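Local coordinates for (S)-ureidoglycine aminohydrolase (Escherichia coli, PDB 1RC6), which catalyses the manganese-dependent hydrolysis of (S)-ureidoglycine to (S)-ureidoglycolate and ammonia, the second stereospecific step of allantoin degradation, at residues A[70-76]-A[116-121]; A[85-91]-A[102-106]; A[151-157]-A[167-171]; A[196-202]-A[230-236]. One frame throughout, in Å; residues are numbered along the deposited sequence.

Contact 1: A[70-76]-A[116-121]; sequences GGNQQGF and LMTFVN
Asn72 sets its CB over one face of the Phe119 ring, 4.2 Å from that CB to the ring centroid and 28° off the normal, a CH-pi contact between neighbours on the same face of a short antiparallel ladder. The Phe119 ring gets there because CG stands between the backbone N and the carbonyl carbon (chi1 49°), which also brings CE2 to 3.7 Å from Gly71 CA. Phe76 CB approaches the same ring obliquely. With alanine at Phe119, Asn72 CB would probably lose the ring face it rests on, and a gap would open toward Leu85 and Leu131.

Asn72 OD1 serves its own loop: it accepts from Gly75 N at 2.8 Å, an Asx motif that curls the chain round until Phe76 N bonds to Met117 O in the carbonyl plane. The ladder itself is pinned by Asn72 N to Phe119 O (2.7 Å), Phe119 N to Asn72 O (3.0 Å) and Asn121 N to Gly70 O (2.8 Å). Opposite Val120, Gly71 has no room for a CB, which would run into Phe119 O. Such a loop, running along strand 118-121, closes one flank of the N-terminal cupin barrel.

Contact 2: A[85-91]-A[102-106]; sequences LYVISGN and ALSEG
Val87 and Gly106 make the one hydrogen bond of this contact: Gly106 N donates to Val87 O at 2.9 Å and 158°, in the carbonyl plane. It is the point where the chain leaving strand 99-104 joins strand 81-89, whose course is broken by a classic beta bulge, Ile88 and Ser89 both facing Gln128.

Apolar contacts lie beside it. Val87 has CG1 anti to the backbone N (chi1 178°), and this turns CG2 onto Leu103 CB at 3.6 Å. Farther in, Leu85 CD2 meets Leu103 CD1 at 4.2 Å, the two leucines crossing at a slant, with Ile92 touching both.

Tyr86 belongs to the other side of its strand, yet its ring and hydroxyl reach back to Gly106, OH lying 3.5 Å from Gly106 CA. A serine replacing Tyr86 would probably strip the ring from beside Gly106 and open a gap next to its CA.

Two CA-H...O contacts finish the join: Asn91 CA approaches Leu103 O at 3.2 Å, and Ser104 CA does the same to Gly90 O. Van der Waals contacts add to them. Asn91 ND2 rests against Ser104 CB at 3.4 Å, while the extended chain of Glu105 runs past the bulge, CG 3.5 Å from Ile88 O.

The two segments are thus joined by one backbone hydrogen bond, CA-H...O contacts and a small apolar patch of Leu85, Val87 and Leu103, whose side chains are buried while Glu105 is exposed.

Contact 3: A[151-157]-A[167-171]; sequences ASELERI and LLDFL
Leu154 turns its CG anti to the carbonyl carbon (chi1 -79°) and extends from there, which plants CD1 over the centre of the Phe170 ring, 3.9 Å from CD1 to the centroid. In this CH-pi contact the two side chains cross at about a right angle, and Ala151 CB comes in obliquely, 4.3 Å from Phe170 CZ. In Glu155 the bend at chi2 (-89°), as modelled, carries the carboxylate across that of Asp169, the two planes 72° apart. Glu155 is poorly ordered, however, and the 4.2 Å between its OE2 and Asp169 OD2, a pair of like charges, is approximate. Lys173 makes a long, weak ion pair with Asp169.

Elsewhere methyl groups do much of the touching. Leu168 CD2 lies over one face of the Arg156 guanidinium, 4.1 Å above its plane and toward the rim. Ile157 CB meets Leu167 CB at 4.0 Å, and Ile157 CD1 reaches on to Asp169 OD2 at 3.5 Å.

No hydrogen bond ties the segments together. The irregular chain 151-157 lies against edge strand 166-169 of the C-terminal sheet, and Phe170 also meets Tyr108 of the N-terminal sheet edge to face: the connection between the two cupin domains of a bicupin.

Contact 4: A[196-202]-A[230-236]; sequences ETHVQEH and MGAYSLQ
Glu196 and Gln236 open an antiparallel pairing: Gln236 N donates to Glu196 O at 2.7 Å, nearly straight at 169°, and Glu196 N returns a bond to Gln236 O from above its carbonyl plane. Farther along, His198 N makes a weak bond to Ser234 O, Tyr233 N bonds to His198 O, and His202 and Met230 exchange two bonds, His202 N to Met230 O (2.8 Å) and Met230 N to His202 O (3.0 Å).

Contacts over the faces and edges of rings come next. The His198 ring is held between Ser234 O, 3.7 Å above one face, and His202 CD2 over the opposite face. Its edge meets Gln236, with CG 3.3 Å from His198 NE2. Packing completes the set: Met230 SD touches His202 CB at 3.8 Å, and on the outer side Val199 and Tyr233 lie alongside, pointing the same way.

The polar ends then converge. His202 CG is anti to the carbonyl carbon (chi1 -73°), and with ND1 bonded to Ser252 O the ring turns NE2 to within 3.8 Å of His198 NE2. Glu196, His198, His202 and Gln236 are the manganese ligands inferred from relatives, side chains from strands 193-198, 202-208 and 234-240, as in the metal site of other cupins. The backbone pairing probably holds these presumed ligands in place, and Ser252 O would act as a second-shell partner that sets the rotation of His202.

Along the chain, contact 2 falls between the two segments of contact 1, while contacts 3 and 4 follow in series. Contacts 1 and 2, with centres about 14 Å apart, belong to the N-terminal cupin domain, share the three-stranded sheet of 99-104, 91-96 and 118-121, and touch through Phe119, Met117 and Leu85. Contact 2 then meets contact 3, about 15 Å away between centres, where Tyr86 packs on Phe170 and Gly106 O probably bonds to Ala151 N. Contact 4 lies in the C-terminal cupin, its centre about 22 Å from that of contact 3 and about 31 Å from that of contact 1. The example illustrates a bicupin: contact 3 bridges the two barrels, and the inferred metal site sits in the second.

Contact 1: A[70-76]-A[116-121]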
# COMPACT_ATOMS: atom_id res chain seq x y z
N GLY A 70 5.56 12.94 14.39
CA GLY A 70 4.32 12.53 13.78
C GLY A 70 4.23 11.02 13.79
O GLY A 70 5.23 10.33 13.60
N GLY A 71 3.03 10.51 14.01
CA GLY A 71 2.83 9.08 14.04
C GLY A 71 1.60 8.78 14.85
O GLY A 71 0.73 9.65 15.02
N ASN A 72 1.51 7.56 15.36
CA ASN A 72 0.37 7.16 16.16
C ASN A 72 0.89 6.37 17.34
O ASN A 72 1.38 5.26 17.20
CB ASN A 72 -0.59 6.31 15.33
CG ASN A 72 -1.88 6.03 16.06
OD1 ASN A 72 -1.88 5.49 17.16
ND2 ASN A 72 -3.00 6.39 15.43
N GLN A 73 0.78 6.98 18.51
CA GLN A 73 1.24 6.38 19.74
C GLN A 73 0.09 5.68 20.44
O GLN A 73 0.28 4.99 21.43
CB GLN A 73 1.80 7.48 20.63
CG GLN A 73 2.93 8.26 19.99
CD GLN A 73 4.25 7.52 20.03
OE1 GLN A 73 4.33 6.36 19.62
NE2 GLN A 73 5.29 8.19 20.52
N GLN A 74 -1.11 5.84 19.92
CA GLN A 74 -2.28 5.24 20.51
C GLN A 74 -2.48 3.78 20.15
O GLN A 74 -3.05 3.04 20.93
CB GLN A 74 -3.51 6.03 20.09
CG GLN A 74 -4.83 5.38 20.45
CD GLN A 74 -6.00 6.25 20.05
OE1 GLN A 74 -6.07 7.43 20.42
NE2 GLN A 74 -6.94 5.68 19.29
N GLY A 75 -2.00 3.36 18.99
CA GLY A 75 -2.19 1.98 18.59
C GLY A 75 -3.11 1.95 17.38
O GLY A 75 -4.29 2.27 17.49
N PHE A 76 -2.55 1.55 16.24
CA PHE A 76 -3.29 1.52 14.99
C PHE A 76 -4.27 0.37 14.79
O PHE A 76 -5.44 0.60 14.44
CB PHE A 76 -2.31 1.57 13.82
CG PHE A 76 -2.98 1.47 12.47
CD1 PHE A 76 -4.04 2.30 12.14
CD2 PHE A 76 -2.53 0.55 11.52
CE1 PHE A 76 -4.65 2.22 10.89
CE2 PHE A 76 -3.13 0.46 10.27
CZ PHE A 76 -4.20 1.30 9.95
N LEU A 116 -2.04 -4.38 18.14
CA LEU A 116 -1.98 -2.96 17.85
C LEU A 116 -0.56 -2.55 17.48
O LEU A 116 0.42 -3.10 17.99
CB LEU A 116 -2.41 -2.16 19.06
CG LEU A 116 -3.89 -1.76 19.09
CD1 LEU A 116 -4.75 -2.88 18.54
CD2 LEU A 116 -4.26 -1.38 20.52
N MET A 117 -0.46 -1.57 16.59
CA MET A 117 0.83 -1.08 16.12
C MET A 117 0.94 0.41 16.44
O MET A 117 -0.06 1.14 16.41
CB MET A 117 0.91 -1.29 14.61
CG MET A 117 1.95 -0.45 13.90
SD MET A 117 1.70 -0.36 12.09
CE MET A 117 1.74 -2.13 11.62
N THR A 118 2.14 0.86 16.80
CA THR A 118 2.36 2.27 17.07
C THR A 118 3.58 2.64 16.27
O THR A 118 4.41 1.78 15.97
CB THR A 118 2.60 2.58 18.55
OG1 THR A 118 3.58 1.69 19.08
CG2 THR A 118 1.29 2.45 19.34
N PHE A 119 3.68 3.90 15.89
CA PHE A 119 4.83 4.32 15.10
C PHE A 119 4.99 5.81 15.19
O PHE A 119 4.03 6.54 15.38
CB PHE A 119 4.66 3.91 13.64
CG PHE A 119 3.34 4.28 13.06
CD1 PHE A 119 2.32 3.33 12.96
CD2 PHE A 119 3.09 5.59 12.68
CE1 PHE A 119 1.06 3.69 12.48
CE2 PHE A 119 1.83 5.97 12.21
CZ PHE A 119 0.82 5.02 12.11
N VAL A 120 6.23 6.26 15.05
CA VAL A 120 6.53 7.66 15.13
C VAL A 120 7.72 7.95 14.26
O VAL A 120 8.58 7.09 14.03
CB VAL A 120 6.87 8.08 16.57
CG1 VAL A 120 7.43 9.50 16.58
CG2 VAL A 120 5.63 8.04 17.41
N ASN A 121 7.76 9.17 13.77
CA ASN A 121 8.85 9.61 12.96
C ASN A 121 10.09 9.53 13.84
O ASN A 121 10.06 9.94 15.00
CB ASN A 121 8.63 11.04 12.53
CG ASN A 121 9.52 11.43 11.41
OD1 ASN A 121 10.47 10.72 11.09
ND2 ASN A 121 9.22 12.55 10.79

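Contact 2: A[85-91]-A[102-106]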
# COMPACT_ATOMS: atom_id res chain seq x y z
N LEU A 85 2.41 -1.82 7.41
CA LEU A 85 3.01 -0.51 7.24
C LEU A 85 4.24 -0.61 6.35
O LEU A 85 5.01 -1.55 6.44
CB LEU A 85 3.40 0.07 8.61
CG LEU A 85 4.11 1.43 8.66
CD1 LEU A 85 4.08 1.98 10.08
CD2 LEU A 85 5.53 1.29 8.17
N TYR A 86 4.43 0.39 5.48
CA TYR A 86 5.58 0.41 4.59
C TYR A 86 6.20 1.81 4.57
O TYR A 86 5.53 2.79 4.28
CB TYR A 86 5.17 0.01 3.18
CG TYR A 86 6.30 0.13 2.19
CD1 TYR A 86 7.15 -0.94 1.96
CD2 TYR A 86 6.55 1.33 1.53
CE1 TYR A 86 8.24 -0.83 1.09
CE2 TYR A 86 7.64 1.46 0.67
CZ TYR A 86 8.48 0.38 0.46
OH TYR A 86 9.59 0.52 -0.34
N VAL A 87 7.48 1.88 4.88
CA VAL A 87 8.17 3.15 4.88
C VAL A 87 8.54 3.54 3.47
O VAL A 87 9.45 2.98 2.87
CB VAL A 87 9.46 3.12 5.72
CG1 VAL A 87 10.16 4.47 5.64
CG2 VAL A 87 9.13 2.75 7.17
N ILE A 88 7.81 4.51 2.93
CA ILE A 88 8.07 4.99 1.59
C ILE A 88 9.40 5.73 1.57
O ILE A 88 10.16 5.64 0.61
CB ILE A 88 6.91 5.91 1.14
CG1 ILE A 88 5.62 5.10 1.04
CG2 ILE A 88 7.24 6.56 -0.19
CD1 ILE A 88 4.37 5.94 0.91
N SER A 89 9.69 6.45 2.64
CA SER A 89 10.94 7.20 2.74
C SER A 89 11.13 7.75 4.15
O SER A 89 10.15 7.98 4.88
CB SER A 89 10.91 8.37 1.78
OG SER A 89 10.01 9.35 2.26
N GLY A 90 12.38 7.96 4.54
CA GLY A 90 12.66 8.48 5.86
C GLY A 90 12.98 7.39 6.84
O GLY A 90 13.42 6.31 6.46
N ASN A 91 12.74 7.67 8.12
CA ASN A 91 13.01 6.70 9.17
C ASN A 91 12.01 6.85 10.27
O ASN A 91 11.79 7.96 10.77
CB ASN A 91 14.40 6.91 9.76
CG ASN A 91 15.48 6.34 8.88
OD1 ASN A 91 15.81 6.93 7.86
ND2 ASN A 91 16.01 5.18 9.27
N ALA A 102 13.29 -0.33 13.95
CA ALA A 102 13.81 0.90 13.41
C ALA A 102 13.70 0.73 11.90
O ALA A 102 14.55 0.10 11.27
CB ALA A 102 15.27 1.09 13.82
N LEU A 103 12.64 1.29 11.34
CA LEU A 103 12.40 1.16 9.91
C LEU A 103 12.92 2.33 9.09
O LEU A 103 12.65 3.49 9.38
CB LEU A 103 10.91 0.96 9.67
CG LEU A 103 10.31 -0.22 10.45
CD1 LEU A 103 8.80 -0.25 10.26
CD2 LEU A 103 10.94 -1.52 10.00
N SER A 104 13.67 1.99 8.05
CA SER A 104 14.22 2.99 7.14
C SER A 104 13.47 2.77 5.83
O SER A 104 12.57 1.93 5.76
CB SER A 104 15.71 2.75 6.93
OG SER A 104 15.91 1.59 6.12
N GLU A 105 13.83 3.51 4.79
CA GLU A 105 13.15 3.33 3.52
C GLU A 105 13.05 1.85 3.17
O GLU A 105 14.01 1.10 3.36
CB GLU A 105 13.86 4.07 2.40
CG GLU A 105 13.19 3.85 1.06
CD GLU A 105 13.86 4.58 -0.06
OE1 GLU A 105 13.95 5.82 0.02
OE2 GLU A 105 14.28 3.91 -1.03
N GLY A 106 11.90 1.43 2.67
CA GLY A 106 11.74 0.03 2.33
C GLY A 106 11.42 -0.83 3.53
O GLY A 106 11.08 -2.00 3.39

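Contact 3: A[151-157]-A[167-171]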
# COMPACT_ATOMS: atom_id res chain seq x y z
N ALA A 151 12.62 -4.11 2.32
CA ALA A 151 12.46 -4.63 0.97
C ALA A 151 13.82 -5.11 0.48
O ALA A 151 13.94 -6.17 -0.14
CB ALA A 151 11.91 -3.55 0.05
N SER A 152 14.84 -4.31 0.77
CA SER A 152 16.20 -4.64 0.37
C SER A 152 16.52 -6.12 0.61
O SER A 152 16.99 -6.81 -0.29
CB SER A 152 17.19 -3.75 1.13
OG SER A 152 17.05 -3.90 2.53
N GLU A 153 16.24 -6.60 1.82
CA GLU A 153 16.51 -7.99 2.19
C GLU A 153 15.49 -9.01 1.67
O GLU A 153 15.47 -10.16 2.13
CB GLU A 153 16.63 -8.11 3.72
CG GLU A 153 15.62 -7.27 4.49
CD GLU A 153 15.42 -7.70 5.94
OE1 GLU A 153 14.87 -8.80 6.17
OE2 GLU A 153 15.80 -6.93 6.86
N LEU A 154 14.65 -8.62 0.73
CA LEU A 154 13.65 -9.56 0.19
C LEU A 154 14.16 -10.26 -1.05
O LEU A 154 15.03 -9.74 -1.74
CB LEU A 154 12.36 -8.83 -0.17
CG LEU A 154 11.37 -8.46 0.93
CD1 LEU A 154 10.15 -7.80 0.30
CD2 LEU A 154 10.95 -9.71 1.67
N GLU A 155 13.61 -11.43 -1.33
CA GLU A 155 13.99 -12.19 -2.52
C GLU A 155 13.85 -11.24 -3.70
O GLU A 155 13.28 -10.16 -3.56
CB GLU A 155 13.07 -13.39 -2.72
CG GLU A 155 11.61 -13.03 -3.04
CD GLU A 155 10.73 -12.86 -1.81
OE1 GLU A 155 11.07 -12.04 -0.93
OE2 GLU A 155 9.70 -13.56 -1.72
N ARG A 156 14.34 -11.65 -4.86
CA ARG A 156 14.28 -10.78 -6.02
C ARG A 156 13.61 -11.44 -7.22
O ARG A 156 14.08 -11.30 -8.34
CB ARG A 156 15.70 -10.33 -6.38
CG ARG A 156 15.84 -9.15 -7.33
CD ARG A 156 15.43 -7.83 -6.70
NE ARG A 156 15.68 -7.78 -5.26
CZ ARG A 156 15.46 -6.71 -4.50
NH1 ARG A 156 14.98 -5.60 -5.05
NH2 ARG A 156 15.68 -6.76 -3.19
N ILE A 157 12.51 -12.14 -6.99
CA ILE A 157 11.81 -12.81 -8.09
C ILE A 157 11.76 -11.89 -9.31
O ILE A 157 11.18 -12.22 -10.34
CB ILE A 157 10.36 -13.16 -7.69
CG1 ILE A 157 10.36 -13.90 -6.34
CG2 ILE A 157 9.71 -14.03 -8.76
CD1 ILE A 157 8.96 -14.21 -5.80
N LEU A 167 9.66 -9.05 -9.02
CA LEU A 167 8.50 -9.16 -8.15
C LEU A 167 9.00 -9.37 -6.73
O LEU A 167 10.00 -10.06 -6.52
CB LEU A 167 7.63 -10.35 -8.53
CG LEU A 167 6.51 -10.56 -7.51
CD1 LEU A 167 5.63 -9.32 -7.48
CD2 LEU A 167 5.68 -11.79 -7.86
N LEU A 168 8.34 -8.74 -5.77
CA LEU A 168 8.70 -8.94 -4.37
C LEU A 168 7.47 -9.40 -3.60
O LEU A 168 6.36 -8.89 -3.80
CB LEU A 168 9.22 -7.65 -3.75
CG LEU A 168 10.39 -6.96 -4.45
CD1 LEU A 168 11.04 -5.97 -3.48
CD2 LEU A 168 11.42 -8.00 -4.90
N ASP A 169 7.66 -10.39 -2.73
CA ASP A 169 6.58 -10.89 -1.90
C ASP A 169 6.96 -10.53 -0.47
O ASP A 169 7.98 -10.97 0.06
CB ASP A 169 6.43 -12.40 -2.04
CG ASP A 169 6.07 -12.82 -3.45
OD1 ASP A 169 5.75 -11.92 -4.26
OD2 ASP A 169 6.09 -14.04 -3.73
N PHE A 170 6.12 -9.70 0.16
CA PHE A 170 6.37 -9.23 1.51
C PHE A 170 6.00 -10.16 2.63
O PHE A 170 6.60 -10.11 3.69
CB PHE A 170 5.61 -7.92 1.72
CG PHE A 170 6.34 -6.72 1.23
CD1 PHE A 170 7.17 -6.01 2.08
CD2 PHE A 170 6.21 -6.30 -0.08
CE1 PHE A 170 7.85 -4.88 1.63
CE2 PHE A 170 6.89 -5.17 -0.55
CZ PHE A 170 7.72 -4.46 0.31
N LEU A 171 5.00 -11.00 2.41
CA LEU A 171 4.52 -11.88 3.46
C LEU A 171 4.61 -13.36 3.14
O LEU A 171 4.78 -13.75 2.00
CB LEU A 171 3.06 -11.52 3.79
CG LEU A 171 2.75 -10.42 4.82
CD1 LEU A 171 3.83 -9.35 4.85
CD2 LEU A 171 1.39 -9.82 4.51

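Contact 4: A[196-202]-A[230-236]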
# COMPACT_ATOMS: atom_id res chain seq x y z
N GLU A 196 -2.96 -8.08 -16.00
CA GLU A 196 -3.63 -9.05 -15.14
C GLU A 196 -5.14 -8.85 -15.07
O GLU A 196 -5.65 -7.75 -15.26
CB GLU A 196 -3.06 -8.99 -13.71
CG GLU A 196 -3.32 -10.24 -12.88
CD GLU A 196 -3.25 -10.01 -11.38
OE1 GLU A 196 -2.28 -9.37 -10.92
OE2 GLU A 196 -4.15 -10.47 -10.66
N THR A 197 -5.85 -9.94 -14.79
CA THR A 197 -7.30 -9.94 -14.64
C THR A 197 -7.52 -10.64 -13.30
O THR A 197 -6.79 -11.58 -12.97
CB THR A 197 -7.97 -10.72 -15.76
OG1 THR A 197 -7.50 -10.23 -17.02
CG2 THR A 197 -9.49 -10.58 -15.69
N HIS A 198 -8.52 -10.22 -12.53
CA HIS A 198 -8.67 -10.82 -11.21
C HIS A 198 -9.97 -10.57 -10.47
O HIS A 198 -10.60 -9.52 -10.62
CB HIS A 198 -7.52 -10.30 -10.35
CG HIS A 198 -7.26 -8.84 -10.54
ND1 HIS A 198 -8.13 -7.86 -10.08
CD2 HIS A 198 -6.29 -8.18 -11.22
CE1 HIS A 198 -7.70 -6.68 -10.47
NE2 HIS A 198 -6.59 -6.84 -11.16
N VAL A 199 -10.36 -11.55 -9.65
CA VAL A 199 -11.55 -11.45 -8.82
C VAL A 199 -11.15 -10.62 -7.60
O VAL A 199 -11.97 -9.95 -6.97
CB VAL A 199 -12.04 -12.85 -8.35
CG1 VAL A 199 -13.07 -12.71 -7.23
CG2 VAL A 199 -12.64 -13.61 -9.51
N GLN A 200 -9.86 -10.66 -7.27
CA GLN A 200 -9.34 -9.93 -6.12
C GLN A 200 -9.00 -8.48 -6.44
O GLN A 200 -8.47 -8.16 -7.50
CB GLN A 200 -8.08 -10.61 -5.55
CG GLN A 200 -7.71 -11.98 -6.15
CD GLN A 200 -7.08 -11.87 -7.53
OE1 GLN A 200 -6.09 -11.17 -7.72
NE2 GLN A 200 -7.66 -12.59 -8.50
N GLU A 201 -9.32 -7.61 -5.49
CA GLU A 201 -9.06 -6.18 -5.62
C GLU A 201 -7.55 -5.94 -5.50
O GLU A 201 -6.78 -6.85 -5.17
CB GLU A 201 -9.74 -5.41 -4.49
CG GLU A 201 -11.18 -5.77 -4.24
CD GLU A 201 -11.55 -5.60 -2.77
OE1 GLU A 201 -12.76 -5.54 -2.48
OE2 GLU A 201 -10.65 -5.55 -1.91
N HIS A 202 -7.15 -4.71 -5.74
CA HIS A 202 -5.75 -4.33 -5.62
C HIS A 202 -5.70 -2.86 -5.25
O HIS A 202 -6.58 -2.09 -5.64
CB HIS A 202 -5.00 -4.55 -6.94
CG HIS A 202 -4.75 -5.99 -7.27
ND1 HIS A 202 -4.16 -6.86 -6.37
CD2 HIS A 202 -5.00 -6.71 -8.38
CE1 HIS A 202 -4.07 -8.06 -6.93
NE2 HIS A 202 -4.57 -8.00 -8.14
N MET A 230 -7.79 -0.98 -8.12
CA MET A 230 -8.23 -1.91 -9.15
C MET A 230 -9.27 -2.82 -8.51
O MET A 230 -8.94 -3.70 -7.71
CB MET A 230 -7.04 -2.73 -9.63
CG MET A 230 -5.84 -1.92 -10.12
SD MET A 230 -4.32 -2.94 -10.26
CE MET A 230 -3.03 -1.71 -10.17
N GLY A 231 -10.54 -2.60 -8.85
CA GLY A 231 -11.61 -3.39 -8.27
C GLY A 231 -11.68 -4.86 -8.68
O GLY A 231 -10.93 -5.32 -9.54
N ALA A 232 -12.60 -5.58 -8.06
CA ALA A 232 -12.79 -7.00 -8.36
C ALA A 232 -13.38 -7.18 -9.76
O ALA A 232 -14.37 -6.54 -10.14
CB ALA A 232 -13.71 -7.63 -7.31
N TYR A 233 -12.75 -8.07 -10.53
CA TYR A 233 -13.16 -8.37 -11.89
C TYR A 233 -12.81 -7.21 -12.81
O TYR A 233 -13.67 -6.64 -13.46
CB TYR A 233 -14.67 -8.62 -11.95
CG TYR A 233 -15.14 -9.81 -11.14
CD1 TYR A 233 -14.99 -11.11 -11.60
CD2 TYR A 233 -15.76 -9.61 -9.91
CE1 TYR A 233 -15.46 -12.20 -10.87
CE2 TYR A 233 -16.24 -10.68 -9.16
CZ TYR A 233 -16.09 -11.98 -9.64
OH TYR A 233 -16.58 -13.02 -8.87
N SER A 234 -11.53 -6.86 -12.86
CA SER A 234 -11.06 -5.77 -13.72
C SER A 234 -9.76 -6.20 -14.41
O SER A 234 -9.06 -7.09 -13.92
CB SER A 234 -10.83 -4.51 -12.89
OG SER A 234 -9.82 -4.69 -11.90
N LEU A 235 -9.45 -5.58 -15.56
CA LEU A 235 -8.22 -5.91 -16.28
C LEU A 235 -7.22 -4.77 -16.22
O LEU A 235 -7.51 -3.65 -16.63
CB LEU A 235 -8.51 -6.24 -17.74
CG LEU A 235 -7.29 -6.18 -18.68
CD1 LEU A 235 -6.14 -7.03 -18.13
CD2 LEU A 235 -7.69 -6.66 -20.06
N GLN A 236 -6.02 -5.08 -15.72
CA GLN A 236 -4.96 -4.09 -15.58
C GLN A 236 -3.85 -4.30 -16.60
O GLN A 236 -3.76 -5.33 -17.25
CB GLN A 236 -4.38 -4.17 -14.17
CG GLN A 236 -5.41 -4.47 -13.07
CD GLN A 236 -6.45 -3.37 -12.91
OE1 GLN A 236 -7.45 -3.54 -12.20
NE2 GLN A 236 -6.22 -2.23 -13.55